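Long-range contacts in antifreeze protein (Marinomonas primoryensis, PDB 3P4G), which probably binds ice as a hyperactive, calcium-dependent antifreeze protein built as a right-handed beta-helix: residues A[41-47]-A[60-66]; A[48-52]-A[75-79]; A[83-87]-A[103-107]. All blocks are in the same frame, centred on the assembly; numbering follows the deposited sequence.

Contact 1 (A[41-47]-A[60-66])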
ATOM      1  N   ALA A  41     -23.165 -14.468  17.295  1.00 15.68           N
ATOM      2  CA  ALA A  41     -23.149 -13.174  17.949  1.00 16.71           C
ATOM      3  C   ALA A  41     -22.454 -13.333  19.278  1.00 16.93           C
ATOM      4  O   ALA A  41     -22.942 -14.095  20.134  1.00 19.03           O
ATOM      5  CB  ALA A  41     -24.621 -12.677  18.191  1.00 18.02           C
ATOM      6  N   VAL A  42     -21.335 -12.648  19.454  1.00 15.94           N
ATOM      7  CA  VAL A  42     -20.562 -12.660  20.715  1.00 15.24           C
ATOM      8  C   VAL A  42     -20.555 -11.234  21.312  1.00 16.08           C
ATOM      9  O   VAL A  42     -20.005 -10.302  20.728  1.00 14.23           O
ATOM     10  CB  VAL A  42     -19.092 -13.167  20.476  1.00 16.16           C
ATOM     11  CG1 VAL A  42     -18.291 -13.176  21.799  1.00 14.72           C
ATOM     12  CG2 VAL A  42     -19.102 -14.556  19.792  1.00 13.15           C
ATOM     13  N   THR A  43     -21.198 -11.039  22.469  1.00 17.96           N
ATOM     14  CA  THR A  43     -21.248  -9.694  23.064  1.00 18.48           C
ATOM     15  C   THR A  43     -19.957  -9.381  23.836  1.00 18.71           C
ATOM     16  O   THR A  43     -19.666  -8.210  24.091  1.00 19.40           O
ATOM     17  CB  THR A  43     -22.447  -9.496  24.032  1.00 19.39           C
ATOM     18  OG1 THR A  43     -22.383 -10.493  25.038  1.00 20.66           O
ATOM     19  CG2 THR A  43     -23.775  -9.630  23.317  1.00 21.86           C
ATOM     20  N   GLY A  44     -19.187 -10.408  24.209  1.00 17.56           N
ATOM     21  CA  GLY A  44     -17.917 -10.210  24.912  1.00 18.14           C
ATOM     22  C   GLY A  44     -16.694 -10.617  24.103  1.00 18.39           C
ATOM     23  O   GLY A  44     -16.651 -10.422  22.887  1.00 17.34           O
ATOM     24  N   ASN A  45     -15.713 -11.222  24.757  1.00 18.24           N
ATOM     25  CA  ASN A  45     -14.468 -11.593  24.066  1.00 16.65           C
ATOM     26  C   ASN A  45     -14.524 -13.032  23.490  1.00 16.83           C
ATOM     27  O   ASN A  45     -15.338 -13.894  23.939  1.00 16.83           O
ATOM     28  CB  ASN A  45     -13.276 -11.390  24.999  1.00 17.09           C
ATOM     29  CG  ASN A  45     -13.148  -9.934  25.491  1.00 17.51           C
ATOM     30  OD1 ASN A  45     -13.160  -9.003  24.696  1.00 15.93           O
ATOM     31  ND2 ASN A  45     -13.015  -9.744  26.807  1.00 19.63           N
ATOM     32  N   VAL A  46     -13.684 -13.262  22.480  1.00 15.51           N
ATOM     33  CA  VAL A  46     -13.403 -14.592  21.974  1.00 14.69           C
ATOM     34  C   VAL A  46     -12.124 -15.144  22.630  1.00 14.70           C
ATOM     35  O   VAL A  46     -11.029 -14.662  22.371  1.00 14.11           O
ATOM     36  CB  VAL A  46     -13.320 -14.587  20.424  1.00 13.94           C
ATOM     37  CG1 VAL A  46     -12.743 -15.906  19.856  1.00 15.64           C
ATOM     38  CG2 VAL A  46     -14.698 -14.289  19.832  1.00 14.36           C
ATOM     39  N   SER A  47     -12.266 -16.182  23.469  1.00 15.16           N
ATOM     40  CA  SER A  47     -11.136 -16.728  24.201  1.00 15.41           C
ATOM     41  C   SER A  47     -10.907 -18.174  23.877  1.00 15.03           C
ATOM     42  O   SER A  47     -10.174 -18.834  24.606  1.00 16.36           O
ATOM     43  CB  SER A  47     -11.354 -16.588  25.711  1.00 16.74           C
ATOM     44  OG  SER A  47     -11.671 -15.249  26.030  1.00 20.16           O
ATOM     45  N   SER A  60     -20.094 -11.841  14.523  1.00 11.03           N
ATOM     46  CA  SER A  60     -20.061 -10.478  15.041  0.50 12.88           C
ATOM     47  C   SER A  60     -19.650 -10.565  16.489  1.00 12.50           C
ATOM     48  O   SER A  60     -20.268 -11.276  17.282  1.00 14.14           O
ATOM     49  CB  SER A  60     -21.429  -9.804  14.924  0.50 13.43           C
ATOM     50  OG  SER A  60     -21.914  -9.863  13.598  0.50 13.94           O
ATOM     51  N   ILE A  61     -18.592  -9.853  16.813  1.00 11.63           N
ATOM     52  CA  ILE A  61     -17.921  -9.906  18.133  1.00 11.28           C
ATOM     53  C   ILE A  61     -17.810  -8.466  18.623  1.00 12.90           C
ATOM     54  O   ILE A  61     -17.232  -7.608  17.940  1.00 12.84           O
ATOM     55  CB  ILE A  61     -16.470 -10.566  17.973  1.00 11.97           C
ATOM     56  CG1 ILE A  61     -16.566 -12.039  17.524  1.00 10.36           C
ATOM     57  CG2 ILE A  61     -15.594 -10.450  19.251  1.00  9.65           C
ATOM     58  CD1 ILE A  61     -15.402 -12.532  16.674  1.00 11.13           C
ATOM     59  N   ASP A  62     -18.381  -8.162  19.790  1.00 12.25           N
ATOM     60  CA  ASP A  62     -18.320  -6.792  20.288  1.00 13.83           C
ATOM     61  C   ASP A  62     -17.015  -6.548  21.055  1.00 12.98           C
ATOM     62  O   ASP A  62     -16.616  -5.395  21.267  1.00 13.70           O
ATOM     63  CB  ASP A  62     -19.484  -6.539  21.224  1.00 13.18           C
ATOM     64  CG  ASP A  62     -20.806  -6.589  20.521  1.00 18.14           C
ATOM     65  OD1 ASP A  62     -20.853  -6.274  19.305  1.00 21.32           O
ATOM     66  OD2 ASP A  62     -21.789  -6.889  21.213  1.00 21.77           O
ATOM     67  N   GLY A  63     -16.395  -7.629  21.520  1.00 14.03           N
ATOM     68  CA  GLY A  63     -15.119  -7.553  22.251  1.00 14.89           C
ATOM     69  C   GLY A  63     -13.911  -7.800  21.367  1.00 14.06           C
ATOM     70  O   GLY A  63     -13.903  -7.417  20.177  1.00 14.34           O
ATOM     71  N   ASN A  64     -12.919  -8.494  21.928  1.00 14.29           N
ATOM     72  CA  ASN A  64     -11.637  -8.741  21.249  1.00 13.51           C
ATOM     73  C   ASN A  64     -11.541 -10.183  20.786  1.00 12.61           C
ATOM     74  O   ASN A  64     -12.106 -11.083  21.426  1.00 14.10           O
ATOM     75  CB  ASN A  64     -10.469  -8.497  22.228  1.00 13.73           C
ATOM     76  CG  ASN A  64     -10.483  -7.111  22.793  1.00 15.61           C
ATOM     77  OD1 ASN A  64     -10.667  -6.142  22.057  1.00 14.33           O
ATOM     78  ND2 ASN A  64     -10.249  -6.994  24.121  1.00 15.08           N
ATOM     79  N   VAL A  65     -10.824 -10.411  19.695  1.00 11.66           N
ATOM     80  CA  VAL A  65     -10.349 -11.755  19.391  1.00 11.77           C
ATOM     81  C   VAL A  65      -9.020 -11.885  20.126  1.00 13.07           C
ATOM     82  O   VAL A  65      -8.009 -11.215  19.780  1.00 12.08           O
ATOM     83  CB  VAL A  65     -10.165 -11.977  17.869  1.00 11.59           C
ATOM     84  CG1 VAL A  65      -9.580 -13.387  17.580  1.00 12.09           C
ATOM     85  CG2 VAL A  65     -11.484 -11.712  17.170  1.00 12.39           C
ATOM     86  N   GLU A  66      -9.016 -12.748  21.129  1.00 13.61           N
ATOM     87  CA  GLU A  66      -7.863 -12.834  22.019  1.00 14.39           C
ATOM     88  C   GLU A  66      -6.708 -13.689  21.447  1.00 14.98           C
ATOM     89  O   GLU A  66      -6.889 -14.469  20.503  1.00 13.49           O
ATOM     90  CB  GLU A  66      -8.299 -13.323  23.385  1.00 15.92           C
ATOM     91  CG  GLU A  66      -9.165 -12.296  24.137  1.00 16.05           C
ATOM     92  CD  GLU A  66      -9.588 -12.780  25.506  1.00 20.83           C
ATOM     93  OE1 GLU A  66      -9.290 -13.940  25.890  1.00 21.09           O
ATOM     94  OE2 GLU A  66     -10.211 -11.979  26.218  1.00 21.00           O
TER
HETATM   95  O   HOH W   1     -21.776  -5.772  23.757  1.00 19.44           O
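Val42 and Ile61 are paired in parallel on two successive coils of the beta-helix, and a run of backbone bonds follows the chain out of the strands. Val42 N donates to Ser60 O at 2.8 Å, and Asp62 N to Val42 O at 2.8 Å. In the turn, Gly63 N makes a weak bond to Gly44 O. Beyond it, Val46 N meets Asn64 O at 2.9 Å, and Glu66 N meets Val46 O at 3.0 Å.

Side chains add polar links. Asn45 has CG anti to its carbonyl carbon (chi1 -59°). This lets OD1 accept Asn64 N at 2.8 Å, in the amide plane and on a lone pair. Asn64 OD1 repeats the step to Asp91 N. A water donates to both Thr43 O and Asp62 OD2, the latter at 2.8 Å.

The apolar part faces inward. Val46 CG2 packs on Ile61 CD1 at 3.7 Å, and Val42 CB lies near Ile61 CG1.

Glu66 OE2 touches Asn45 CB at 3.4 Å where the side chains cross nearly at right angles.

Asn45 and Asn64 thus use OD1 alike, each accepting a backbone N-H from the next coil. Where strand pairing is interrupted, a side-chain carbonyl takes the place of a backbone acceptor.

Contact 2 (A[48-52]-A[75-79]). With CA (calcium ion), chain E; CA (calcium ion), chain F.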
ATOM      1  N   ALA A  48     -11.509 -18.665  22.790  1.00 14.10           N
ATOM      2  CA  ALA A  48     -11.138 -20.001  22.248  1.00 13.78           C
ATOM      3  C   ALA A  48     -11.218 -19.935  20.742  1.00 13.20           C
ATOM      4  O   ALA A  48     -11.707 -18.963  20.178  1.00 12.33           O
ATOM      5  CB  ALA A  48     -12.079 -21.098  22.750  1.00 14.37           C
ATOM      6  N   THR A  49     -10.760 -20.991  20.089  1.00 13.48           N
ATOM      7  CA  THR A  49     -10.846 -21.023  18.647  1.00 14.12           C
ATOM      8  C   THR A  49     -12.335 -20.999  18.229  1.00 13.93           C
ATOM      9  O   THR A  49     -13.210 -21.578  18.893  1.00 15.20           O
ATOM     10  CB  THR A  49     -10.115 -22.239  18.032  1.00 13.77           C
ATOM     11  OG1 THR A  49     -10.647 -23.437  18.590  1.00 16.64           O
ATOM     12  CG2 THR A  49      -8.617 -22.155  18.327  1.00 15.22           C
ATOM     13  N   LEU A  50     -12.594 -20.303  17.129  1.00 12.91           N
ATOM     14  CA  LEU A  50     -13.933 -20.130  16.594  1.00 11.85           C
ATOM     15  C   LEU A  50     -13.807 -20.429  15.103  1.00 11.99           C
ATOM     16  O   LEU A  50     -13.116 -19.736  14.366  1.00 11.23           O
ATOM     17  CB  LEU A  50     -14.443 -18.687  16.848  1.00 12.23           C
ATOM     18  CG  LEU A  50     -15.954 -18.446  16.753  1.00 11.15           C
ATOM     19  CD1 LEU A  50     -16.298 -17.078  17.380  1.00 11.67           C
ATOM     20  CD2 LEU A  50     -16.389 -18.517  15.289  1.00 10.63           C
ATOM     21  N   ASN A  51     -14.481 -21.473  14.667  1.00 10.64           N
ATOM     22  CA  ASN A  51     -14.407 -21.902  13.280  1.00 10.49           C
ATOM     23  C   ASN A  51     -15.815 -22.171  12.734  1.00 10.00           C
ATOM     24  O   ASN A  51     -16.461 -23.170  13.075  1.00  9.73           O
ATOM     25  CB  ASN A  51     -13.531 -23.169  13.220  1.00 11.14           C
ATOM     26  CG  ASN A  51     -13.228 -23.659  11.761  1.00 12.38           C
ATOM     27  OD1 ASN A  51     -13.825 -23.223  10.783  1.00 10.55           O
ATOM     28  ND2 ASN A  51     -12.317 -24.624  11.652  1.00 15.22           N
ATOM     29  N   VAL A  52     -16.272 -21.287  11.856  1.00  9.88           N
ATOM     30  CA  VAL A  52     -17.630 -21.438  11.358  1.00 10.00           C
ATOM     31  C   VAL A  52     -17.729 -22.313  10.109  1.00 10.61           C
ATOM     32  O   VAL A  52     -18.844 -22.568   9.614  1.00 11.69           O
ATOM     33  CB  VAL A  52     -18.346 -20.050  11.201  1.00  8.89           C
ATOM     34  CG1 VAL A  52     -18.783 -19.500  12.599  1.00  9.09           C
ATOM     35  CG2 VAL A  52     -17.462 -19.022  10.502  1.00  8.92           C
ATOM     36  N   ALA A  75      -5.059 -20.456  12.786  1.00 11.74           N
ATOM     37  CA  ALA A  75      -6.004 -19.350  12.979  1.00 11.54           C
ATOM     38  C   ALA A  75      -6.726 -19.544  14.307  1.00 11.84           C
ATOM     39  O   ALA A  75      -7.102 -20.671  14.643  1.00 11.91           O
ATOM     40  CB  ALA A  75      -7.067 -19.335  11.814  1.00 12.27           C
ATOM     41  N   VAL A  76      -6.928 -18.467  15.056  1.00 10.89           N
ATOM     42  CA  VAL A  76      -7.843 -18.477  16.187  1.00 12.58           C
ATOM     43  C   VAL A  76      -9.295 -18.415  15.681  1.00 12.88           C
ATOM     44  O   VAL A  76     -10.168 -19.194  16.144  1.00 14.38           O
ATOM     45  CB  VAL A  76      -7.534 -17.311  17.140  1.00 12.17           C
ATOM     46  CG1 VAL A  76      -8.570 -17.225  18.254  1.00 14.14           C
ATOM     47  CG2 VAL A  76      -6.080 -17.507  17.723  1.00 11.94           C
ATOM     48  N   LEU A  77      -9.528 -17.544  14.710  1.00 10.84           N
ATOM     49  CA  LEU A  77     -10.862 -17.364  14.163  1.00 10.89           C
ATOM     50  C   LEU A  77     -10.778 -17.734  12.675  1.00  9.68           C
ATOM     51  O   LEU A  77     -10.008 -17.121  11.940  1.00  9.23           O
ATOM     52  CB  LEU A  77     -11.281 -15.908  14.380  1.00 11.95           C
ATOM     53  CG  LEU A  77     -12.538 -15.384  13.729  1.00 16.34           C
ATOM     54  CD1 LEU A  77     -13.706 -16.293  13.735  1.00 20.61           C
ATOM     55  CD2 LEU A  77     -12.893 -14.089  14.492  1.00 19.00           C
ATOM     56  N   ASP A  78     -11.547 -18.755  12.273  1.00  9.14           N
ATOM     57  CA  ASP A  78     -11.532 -19.248  10.887  1.00  9.60           C
ATOM     58  C   ASP A  78     -12.950 -19.164  10.309  1.00 10.20           C
ATOM     59  O   ASP A  78     -13.900 -19.761  10.871  1.00 10.76           O
ATOM     60  CB  ASP A  78     -10.933 -20.679  10.893  1.00 10.52           C
ATOM     61  CG  ASP A  78     -10.804 -21.303   9.523  1.00 10.31           C
ATOM     62  OD1 ASP A  78     -11.130 -20.704   8.488  1.00 10.88           O
ATOM     63  OD2 ASP A  78     -10.371 -22.482   9.482  1.00 14.80           O
ATOM     64  N   MET A  79     -13.102 -18.375   9.251  1.00  8.65           N
ATOM     65  CA  MET A  79     -14.441 -18.142   8.643  1.00  9.37           C
ATOM     66  C   MET A  79     -14.733 -19.307   7.682  1.00  8.47           C
ATOM     67  O   MET A  79     -15.891 -19.550   7.298  1.00  8.52           O
ATOM     68  CB  MET A  79     -14.509 -16.795   7.927  1.00  8.86           C
ATOM     69  CG  MET A  79     -14.237 -15.596   8.867  1.00  7.95           C
ATOM     70  SD  MET A  79     -15.412 -15.468  10.265  1.00 11.35           S
ATOM     71  CE  MET A  79     -16.969 -15.006   9.470  1.00 12.00           C
TER
HETATM   72 CA    CA E 401     -20.931 -22.676   8.714  1.00  3.23          CA
HETATM   73 CA    CA F 402     -17.692 -20.272   6.000  1.00  3.35          CA
HETATM   74  O   HOH W   2     -12.585 -24.106   8.462  1.00  7.65           O
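Leu50 and Leu77 are partners on one face of the beta-helix, made of short parallel strands. Each strand leads directly into a calcium-binding turn.

The backbones are joined by three bonds. Leu50 N donates to Val76 O at 2.8 Å. Asp78 N donates to Leu50 O at 2.8 Å. Val52 N donates to Asp78 O at 3.0 Å. The Leu77 CA-H also points at Leu50 O.

Inside the coil, the two leucine side chains lie side by side and point the same way. Leu50 CD2 touches Leu77 CD1 at 3.8 Å. Val52 CG2 rests on Met79 O and CA. The methionine chain, bent at chi2 and chi3, also brings SD near it.

On the other face, Asn51 and Asp78 are stacked, with amide and carboxylate planes 24° apart. Both side chains extend with CG opposite the backbone N (chi1 -174° and -178°). One water spans their ends, donating to Asn51 OD1 at 2.8 Å and to Asp78 OD2 at 2.9 Å. The strongest partners of these side chains lie in the turns that follow: Leu53 for Asn51 and Gly80 for Asp78.

Val52 O binds one calcium ion at 2.3 Å, together with Asp34, Ser36, Asn38, Ala54 and Asp57. Met79 O binds the next at 2.3 Å, with Leu53, Gly55, Asp57, Thr81 and Asp84. The strand pairing thus sets two equivalent carbonyls in step, one for each metal, and Asp57 is shared by both sites.

Contact 3 (A[83-87]-A[103-107]). With CA (calcium ion), chain G; CA (calcium ion), chain F; CA (calcium ion), chain H.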
ATOM      1  N   ASN A  83     -18.452 -17.531   1.347  1.00  8.27           N
ATOM      2  CA  ASN A  83     -18.405 -16.054   1.300  1.00  8.52           C
ATOM      3  C   ASN A  83     -18.854 -15.539   2.693  1.00  8.44           C
ATOM      4  O   ASN A  83     -20.066 -15.441   2.971  1.00  9.39           O
ATOM      5  CB  ASN A  83     -19.396 -15.541   0.233  1.00  8.60           C
ATOM      6  CG  ASN A  83     -19.055 -16.001  -1.183  1.00  9.80           C
ATOM      7  OD1 ASN A  83     -17.887 -16.229  -1.558  1.00  8.92           O
ATOM      8  ND2 ASN A  83     -20.098 -16.143  -1.994  1.00 13.09           N
ATOM      9  N   ASP A  84     -17.889 -15.280   3.576  1.00  7.61           N
ATOM     10  CA  ASP A  84     -18.157 -15.043   5.018  1.00  8.27           C
ATOM     11  C   ASP A  84     -18.072 -13.584   5.390  1.00  9.24           C
ATOM     12  O   ASP A  84     -17.359 -12.820   4.718  1.00  9.15           O
ATOM     13  CB  ASP A  84     -17.186 -15.852   5.858  1.00 10.36           C
ATOM     14  CG  ASP A  84     -17.232 -17.346   5.521  1.00  9.99           C
ATOM     15  OD1 ASP A  84     -18.263 -18.040   5.784  1.00  9.19           O
ATOM     16  OD2 ASP A  84     -16.246 -17.862   4.963  1.00  8.32           O
ATOM     17  N   GLN A  85     -18.747 -13.202   6.478  1.00  7.35           N
ATOM     18  CA  GLN A  85     -18.795 -11.771   6.852  1.00  8.61           C
ATOM     19  C   GLN A  85     -18.478 -11.681   8.330  1.00  8.89           C
ATOM     20  O   GLN A  85     -19.164 -12.322   9.158  1.00 10.87           O
ATOM     21  CB  GLN A  85     -20.188 -11.253   6.595  1.00  9.48           C
ATOM     22  CG  GLN A  85     -20.303  -9.724   6.732  1.00  9.60           C
ATOM     23  CD  GLN A  85     -21.683  -9.227   6.314  1.00 13.70           C
ATOM     24  OE1 GLN A  85     -22.289  -9.763   5.389  1.00 12.24           O
ATOM     25  NE2 GLN A  85     -22.182  -8.205   7.007  1.00 14.50           N
ATOM     26  N   LEU A  86     -17.428 -10.940   8.650  1.00  8.53           N
ATOM     27  CA  LEU A  86     -16.938 -10.814  10.031  1.00  9.24           C
ATOM     28  C   LEU A  86     -16.953  -9.393  10.498  1.00  9.42           C
ATOM     29  O   LEU A  86     -16.541  -8.472   9.765  1.00  8.87           O
ATOM     30  CB  LEU A  86     -15.525 -11.431  10.144  1.00  8.00           C
ATOM     31  CG  LEU A  86     -14.774 -11.147  11.457  1.00  8.66           C
ATOM     32  CD1 LEU A  86     -15.546 -11.787  12.635  1.00 10.18           C
ATOM     33  CD2 LEU A  86     -13.353 -11.740  11.348  1.00  9.90           C
ATOM     34  N   TYR A  87     -17.472  -9.181  11.721  1.00 10.10           N
ATOM     35  CA  TYR A  87     -17.401  -7.875  12.344  1.00 11.21           C
ATOM     36  C   TYR A  87     -16.734  -8.089  13.704  1.00 11.16           C
ATOM     37  O   TYR A  87     -17.116  -8.988  14.432  1.00 11.15           O
ATOM     38  CB  TYR A  87     -18.803  -7.321  12.541  1.00 12.31           C
ATOM     39  CG  TYR A  87     -18.811  -6.042  13.373  1.00 13.83           C
ATOM     40  CD1 TYR A  87     -18.465  -4.820  12.803  1.00 16.04           C
ATOM     41  CD2 TYR A  87     -19.169  -6.075  14.717  1.00 17.63           C
ATOM     42  CE1 TYR A  87     -18.466  -3.652  13.578  1.00 20.55           C
ATOM     43  CE2 TYR A  87     -19.191  -4.914  15.491  1.00 19.23           C
ATOM     44  CZ  TYR A  87     -18.853  -3.719  14.913  1.00 20.99           C
ATOM     45  OH  TYR A  87     -18.841  -2.564  15.671  1.00 24.30           O
ATOM     46  N   ASP A 103     -14.747 -12.888   0.904  1.00  6.91           N
ATOM     47  CA  ASP A 103     -15.010 -12.599   2.342  1.00  6.55           C
ATOM     48  C   ASP A 103     -14.963 -11.090   2.664  1.00  8.64           C
ATOM     49  O   ASP A 103     -14.185 -10.315   2.043  1.00  9.11           O
ATOM     50  CB  ASP A 103     -13.962 -13.319   3.183  1.00  7.88           C
ATOM     51  CG  ASP A 103     -14.009 -14.812   3.007  1.00  6.34           C
ATOM     52  OD1 ASP A 103     -15.018 -15.453   3.374  1.00  7.59           O
ATOM     53  OD2 ASP A 103     -13.042 -15.408   2.468  1.00  8.24           O
ATOM     54  N   GLU A 104     -15.729 -10.706   3.690  1.00  7.11           N
ATOM     55  CA  GLU A 104     -15.873  -9.301   4.072  1.00  8.20           C
ATOM     56  C   GLU A 104     -15.509  -9.242   5.545  1.00  9.75           C
ATOM     57  O   GLU A 104     -16.136  -9.922   6.355  1.00 10.72           O
ATOM     58  CB  GLU A 104     -17.299  -8.843   3.800  1.00 10.18           C
ATOM     59  CG  GLU A 104     -17.533  -7.429   4.218  1.00  9.65           C
ATOM     60  CD  GLU A 104     -18.761  -6.770   3.580  1.00 14.18           C
ATOM     61  OE1 GLU A 104     -19.413  -7.301   2.652  1.00 11.98           O
ATOM     62  OE2 GLU A 104     -19.067  -5.639   4.013  1.00 12.93           O
ATOM     63  N   ILE A 105     -14.451  -8.502   5.867  1.00  9.24           N
ATOM     64  CA  ILE A 105     -13.955  -8.384   7.285  1.00  9.02           C
ATOM     65  C   ILE A 105     -13.995  -6.896   7.693  1.00  9.43           C
ATOM     66  O   ILE A 105     -13.539  -6.012   6.945  1.00  9.11           O
ATOM     67  CB  ILE A 105     -12.535  -8.880   7.412  1.00  9.72           C
ATOM     68  CG1 ILE A 105     -12.461 -10.400   7.183  1.00  7.64           C
ATOM     69  CG2 ILE A 105     -11.992  -8.590   8.819  1.00  9.62           C
ATOM     70  CD1 ILE A 105     -11.004 -10.922   7.157  1.00  9.51           C
ATOM     71  N   TYR A 106     -14.555  -6.613   8.879  1.00  9.03           N
ATOM     72  CA  TYR A 106     -14.548  -5.301   9.403  1.00  9.72           C
ATOM     73  C   TYR A 106     -14.136  -5.379  10.858  1.00  8.91           C
ATOM     74  O   TYR A 106     -14.905  -5.878  11.673  1.00  9.40           O
ATOM     75  CB  TYR A 106     -15.976  -4.714   9.342  1.00 10.02           C
ATOM     76  CG  TYR A 106     -16.057  -3.219   9.633  1.00 12.61           C
ATOM     77  CD1 TYR A 106     -16.138  -2.294   8.603  1.00 15.15           C
ATOM     78  CD2 TYR A 106     -16.045  -2.728  10.954  1.00 17.05           C
ATOM     79  CE1 TYR A 106     -16.245  -0.935   8.863  1.00 16.14           C
ATOM     80  CE2 TYR A 106     -16.109  -1.348  11.218  1.00 20.62           C
ATOM     81  CZ  TYR A 106     -16.213  -0.471  10.165  1.00 19.42           C
ATOM     82  OH  TYR A 106     -16.278   0.904  10.417  1.00 20.81           O
ATOM     83  N   ILE A 107     -12.951  -4.865  11.154  1.00  7.48           N
ATOM     84  CA  ILE A 107     -12.414  -4.796  12.515  1.00  7.94           C
ATOM     85  C   ILE A 107     -12.258  -3.310  12.879  1.00 10.04           C
ATOM     86  O   ILE A 107     -11.538  -2.560  12.208  1.00 10.73           O
ATOM     87  CB  ILE A 107     -11.045  -5.489  12.559  1.00  6.89           C
ATOM     88  CG1 ILE A 107     -11.206  -6.983  12.212  1.00  7.27           C
ATOM     89  CG2 ILE A 107     -10.369  -5.216  13.892  1.00  9.54           C
ATOM     90  CD1 ILE A 107      -9.966  -7.534  11.540  1.00  8.97           C
TER
HETATM   91 CA    CA G 403     -14.449 -17.744   3.467  1.00  3.40          CA
HETATM   92 CA    CA F 402     -17.692 -20.272   6.000  1.00  3.35          CA
HETATM   93 CA    CA H 404     -11.273 -15.249   0.919  1.00  3.86          CA
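Asp84 and Asp103 both turn CG anti to the carbonyl carbon (chi1 -56° and -61°), which brings their carboxylates to the same calcium ion. The turns belong to a right-handed, calcium-binding beta-helix, and their Gly-Thr-Gly-Asn-Asp sequence resembles the RTX repeat.

Asp84 OD2 binds the shared calcium at 2.3 Å, and Asp103 OD1 binds it at 2.4 Å. Gly80, Gly82, Ala98 and Thr100 complete that site. Each aspartate also reaches a second metal. Asp84 OD1 binds the preceding calcium at 2.3 Å, and Asp103 OD2 the following one at 2.4 Å. The carboxylates therefore bridge neighbouring ions along the row, and the metals would offset the charge gathered where Asp84 OD2 and Asp103 OD1 come close. Asp103 OD1 has a further partner in Asp84 N, at 2.9 Å. This N-H comes in on the anti side, somewhat out of the carboxylate plane.

The strands then run on in parallel. Glu104 N donates to Asp84 O, Leu86 N to Glu104 O at 2.8 Å, and Tyr106 N to Leu86 O. Leu86 and Ile105 face the interior, where Leu86 also meets Met79, Val59 and Ile96. Gln85 and Glu104 lie on the other face, along with two tyrosines.

Tyr87 and Tyr106 point the same way. The rings are near parallel, at 21°, but offset, with little of one lying over the other and centroids 5.9 Å apart. The nearest ring atoms are Tyr87 CE1 and Tyr106 CD2, at 3.7 Å.

All three contacts join coils of one beta-helix, and each has buried apolar residues on its inner side. In contact 3 the metal-binding aspartates are buried too, while Gln85 and Glu104 are exposed. Contacts 1 and 3 lie along the same run of strands, where 58-61 neighbours 85-88. Contact 2 belongs to the face of shorter strands. The three meet inside: Leu77 of contact 2 packs on Ile61 and Val65 of contact 1 and on Leu86 of contact 3. Contact 1 has a turn held by amide and backbone bonds. Contact 2 supplies backbone carbonyls to calcium, whereas contact 3 supplies bridging carboxylates. Met79 and Asp84 bind the same ion, so contacts 2 and 3 are coupled through metal.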